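Methyltransferase WBDD (Escherichia coli, PDB 4AZS) acts as a bifunctional kinase and methyltransferase that regulates the chain length of the O antigen in Escherichia coli O9a. Local coordinates at residues W438-W443 / P466-Q471. Sequence-based numbering, arbitrary orientation.
Sequences WLYAVW and PSAEQQ
Tyr440 on helix 435-443 lies against Ala468 in the 3-10 turn 468-470 and Gln471 just after it. This is a surface contact between helix 435-443 and the loop joining helices 452-460 and 475-485, about 46 Å from the centre of the chain, measured centre to centre. The Tyr440 ring reaches out from the helix because CG is anti to the backbone N (chi1 179°). At the root of the side chain, CB of Tyr440 packs on CB of Ala468 at 3.6 Å. Tyr440 CG is 3.9 Å from Ala468 CB, and CD2 also touches this methyl. Further out the partner changes. CE1 and CE2 meet the aliphatic part of Gln471, and Tyr440 CZ lies 3.6 Å from Gln471 CG. At the tip, Tyr440 OH is 3.5 Å from Gln471 CB, a van der Waals contact. No hydrogen bond joins the two segments. The two side chains cross at about a right angle.

Gln471 bends at chi2 (-61°), which turns its amide back over its own turn. Glu476 of helix 475-485 also touches Tyr440. Asn437 OD1 accepts a hydrogen bond from the Ala468 backbone N and ties the turn to helix 435-443. Ser467 O takes two hydrogen bonds from opposite faces of its carbonyl plane, one of them from Gln470 N. For the other, Gln471 NE2 lies 3.3 Å from Ser467 O, 46° out of that plane.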
ATOM      1  N   TRP A 438     -70.117  26.780 -23.107  1.00 33.56           N
ATOM      2  CA  TRP A 438     -70.527  26.309 -21.774  1.00 35.31           C
ATOM      3  C   TRP A 438     -69.797  27.044 -20.680  1.00 35.98           C
ATOM      4  O   TRP A 438     -70.414  27.645 -19.769  1.00 33.07           O
ATOM      5  CB  TRP A 438     -70.245  24.808 -21.709  1.00 37.24           C
ATOM      6  CG  TRP A 438     -70.337  24.175 -20.367  1.00 38.77           C
ATOM      7  CD1 TRP A 438     -71.319  24.329 -19.415  1.00 37.51           C
ATOM      8  CD2 TRP A 438     -69.420  23.189 -19.809  1.00 40.53           C
ATOM      9  NE1 TRP A 438     -71.056  23.548 -18.322  1.00 36.53           N
ATOM     10  CE2 TRP A 438     -69.943  22.844 -18.499  1.00 39.54           C
ATOM     11  CE3 TRP A 438     -68.255  22.574 -20.260  1.00 44.91           C
ATOM     12  CZ2 TRP A 438     -69.311  21.929 -17.673  1.00 42.20           C
ATOM     13  CZ3 TRP A 438     -67.617  21.652 -19.419  1.00 46.78           C
ATOM     14  CH2 TRP A 438     -68.137  21.342 -18.155  1.00 46.45           C
ATOM     15  N   LEU A 439     -68.485  27.080 -20.809  1.00 34.43           N
ATOM     16  CA  LEU A 439     -67.647  27.751 -19.836  1.00 40.07           C
ATOM     17  C   LEU A 439     -67.913  29.248 -19.831  1.00 38.48           C
ATOM     18  O   LEU A 439     -67.961  29.870 -18.764  1.00 35.26           O
ATOM     19  CB  LEU A 439     -66.160  27.478 -20.139  1.00 46.46           C
ATOM     20  CG  LEU A 439     -65.137  28.597 -19.891  1.00 53.25           C
ATOM     21  CD1 LEU A 439     -64.897  28.763 -18.399  1.00 55.76           C
ATOM     22  CD2 LEU A 439     -63.789  28.345 -20.584  1.00 54.26           C
ATOM     23  N   TYR A 440     -68.106  29.820 -21.016  1.00 37.10           N
ATOM     24  CA  TYR A 440     -68.363  31.237 -21.086  1.00 36.78           C
ATOM     25  C   TYR A 440     -69.663  31.510 -20.346  1.00 34.84           C
ATOM     26  O   TYR A 440     -69.752  32.480 -19.630  1.00 33.55           O
ATOM     27  CB  TYR A 440     -68.390  31.755 -22.535  1.00 39.70           C
ATOM     28  CG  TYR A 440     -68.688  33.220 -22.634  1.00 41.32           C
ATOM     29  CD1 TYR A 440     -69.982  33.651 -22.689  1.00 42.28           C
ATOM     30  CD2 TYR A 440     -67.673  34.183 -22.656  1.00 46.12           C
ATOM     31  CE1 TYR A 440     -70.303  34.993 -22.771  1.00 43.03           C
ATOM     32  CE2 TYR A 440     -67.987  35.543 -22.718  1.00 46.72           C
ATOM     33  CZ  TYR A 440     -69.310  35.926 -22.768  1.00 46.40           C
ATOM     34  OH  TYR A 440     -69.716  37.249 -22.821  1.00 52.27           O
ATOM     35  N   ALA A 441     -70.669  30.648 -20.485  1.00 33.92           N
ATOM     36  CA  ALA A 441     -71.944  30.916 -19.811  1.00 33.83           C
ATOM     37  C   ALA A 441     -71.754  30.868 -18.330  1.00 31.54           C
ATOM     38  O   ALA A 441     -72.343  31.634 -17.606  1.00 31.84           O
ATOM     39  CB  ALA A 441     -73.041  29.939 -20.233  1.00 34.86           C
ATOM     40  N   VAL A 442     -70.913  29.972 -17.857  1.00 33.65           N
ATOM     41  CA  VAL A 442     -70.767  29.837 -16.435  1.00 32.15           C
ATOM     42  C   VAL A 442     -70.130  31.086 -15.901  1.00 33.92           C
ATOM     43  O   VAL A 442     -70.528  31.594 -14.831  1.00 35.09           O
ATOM     44  CB  VAL A 442     -69.890  28.651 -16.028  1.00 31.49           C
ATOM     45  CG1 VAL A 442     -69.631  28.686 -14.529  1.00 32.37           C
ATOM     46  CG2 VAL A 442     -70.528  27.347 -16.429  1.00 30.75           C
ATOM     47  N   TRP A 443     -69.139  31.579 -16.634  1.00 36.23           N
ATOM     48  CA  TRP A 443     -68.416  32.768 -16.228  1.00 42.19           C
ATOM     49  C   TRP A 443     -69.254  34.007 -16.184  1.00 41.73           C
ATOM     50  O   TRP A 443     -68.915  34.903 -15.470  1.00 41.67           O
ATOM     51  CB  TRP A 443     -67.160  32.994 -17.077  1.00 51.20           C
ATOM     52  CG  TRP A 443     -65.968  32.314 -16.454  1.00 64.52           C
ATOM     53  CD1 TRP A 443     -65.678  30.944 -16.449  1.00 67.99           C
ATOM     54  CD2 TRP A 443     -64.890  32.930 -15.667  1.00 73.27           C
ATOM     55  NE1 TRP A 443     -64.519  30.679 -15.758  1.00 74.54           N
ATOM     56  CE2 TRP A 443     -63.989  31.825 -15.267  1.00 80.83           C
ATOM     57  CE3 TRP A 443     -64.583  34.223 -15.282  1.00 78.53           C
ATOM     58  CZ2 TRP A 443     -62.853  32.041 -14.510  1.00 80.86           C
ATOM     59  CZ3 TRP A 443     -63.429  34.427 -14.522  1.00 84.71           C
ATOM     60  CH2 TRP A 443     -62.584  33.359 -14.153  1.00 87.03           C
ATOM     61  N   PRO A 466     -75.026  30.726 -26.394  1.00 37.70           N
ATOM     62  CA  PRO A 466     -74.394  31.633 -27.381  1.00 41.74           C
ATOM     63  C   PRO A 466     -72.887  31.365 -27.595  1.00 37.24           C
ATOM     64  O   PRO A 466     -72.180  30.817 -26.727  1.00 36.07           O
ATOM     65  CB  PRO A 466     -74.617  33.040 -26.771  1.00 42.23           C
ATOM     66  CG  PRO A 466     -75.703  32.869 -25.749  1.00 41.32           C
ATOM     67  CD  PRO A 466     -75.567  31.443 -25.235  1.00 39.98           C
ATOM     68  N   SER A 467     -72.419  31.736 -28.760  1.00 36.89           N
ATOM     69  CA  SER A 467     -71.047  31.479 -29.145  1.00 40.68           C
ATOM     70  C   SER A 467     -70.040  32.414 -28.440  1.00 39.13           C
ATOM     71  O   SER A 467     -70.054  33.637 -28.681  1.00 38.76           O
ATOM     72  CB  SER A 467     -70.923  31.617 -30.642  1.00 40.80           C
ATOM     73  OG  SER A 467     -69.540  31.572 -30.980  1.00 47.94           O
ATOM     74  N   ALA A 468     -69.178  31.853 -27.588  1.00 37.17           N
ATOM     75  CA  ALA A 468     -68.154  32.658 -26.883  1.00 38.31           C
ATOM     76  C   ALA A 468     -67.246  33.473 -27.811  1.00 39.29           C
ATOM     77  O   ALA A 468     -66.893  34.596 -27.516  1.00 40.50           O
ATOM     78  CB  ALA A 468     -67.295  31.779 -25.997  1.00 41.45           C
ATOM     79  N   GLU A 469     -66.892  32.940 -28.954  1.00 39.99           N
ATOM     80  CA  GLU A 469     -65.959  33.637 -29.794  1.00 41.29           C
ATOM     81  C   GLU A 469     -66.549  34.918 -30.408  1.00 40.56           C
ATOM     82  O   GLU A 469     -65.818  35.747 -30.969  1.00 38.81           O
ATOM     83  CB  GLU A 469     -65.457  32.681 -30.856  1.00 46.26           C
ATOM     84  CG  GLU A 469     -66.537  32.191 -31.796  1.00 52.44           C
ATOM     85  CD  GLU A 469     -65.992  31.653 -33.122  1.00 58.88           C
ATOM     86  OE1 GLU A 469     -65.018  30.867 -33.097  1.00 66.96           O
ATOM     87  OE2 GLU A 469     -66.563  32.004 -34.181  1.00 64.53           O
ATOM     88  N   GLN A 470     -67.876  35.081 -30.300  1.00 37.63           N
ATOM     89  CA  GLN A 470     -68.554  36.239 -30.835  1.00 40.61           C
ATOM     90  C   GLN A 470     -68.594  37.356 -29.789  1.00 40.55           C
ATOM     91  O   GLN A 470     -69.123  38.461 -30.041  1.00 38.32           O
ATOM     92  CB  GLN A 470     -69.997  35.872 -31.249  1.00 38.98           C
ATOM     93  CG  GLN A 470     -70.148  35.020 -32.517  1.00 42.47           C
ATOM     94  CD  GLN A 470     -71.654  34.752 -32.803  1.00 45.66           C
ATOM     95  OE1 GLN A 470     -72.530  35.152 -32.027  1.00 47.22           O
ATOM     96  NE2 GLN A 470     -71.942  34.062 -33.871  1.00 47.51           N
ATOM     97  N   GLN A 471     -68.096  37.048 -28.600  1.00 41.24           N
ATOM     98  CA  GLN A 471     -68.134  38.000 -27.501  1.00 46.04           C
ATOM     99  C   GLN A 471     -66.722  38.482 -27.245  1.00 47.94           C
ATOM    100  O   GLN A 471     -65.745  37.863 -27.711  1.00 49.97           O
ATOM    101  CB  GLN A 471     -68.725  37.394 -26.203  1.00 48.71           C
ATOM    102  CG  GLN A 471     -69.919  36.415 -26.294  1.00 49.35           C
ATOM    103  CD  GLN A 471     -71.202  36.962 -26.908  1.00 54.58           C
ATOM    104  OE1 GLN A 471     -71.556  38.131 -26.735  1.00 54.99           O
ATOM    105  NE2 GLN A 471     -71.931  36.085 -27.627  1.00 55.42           N
TER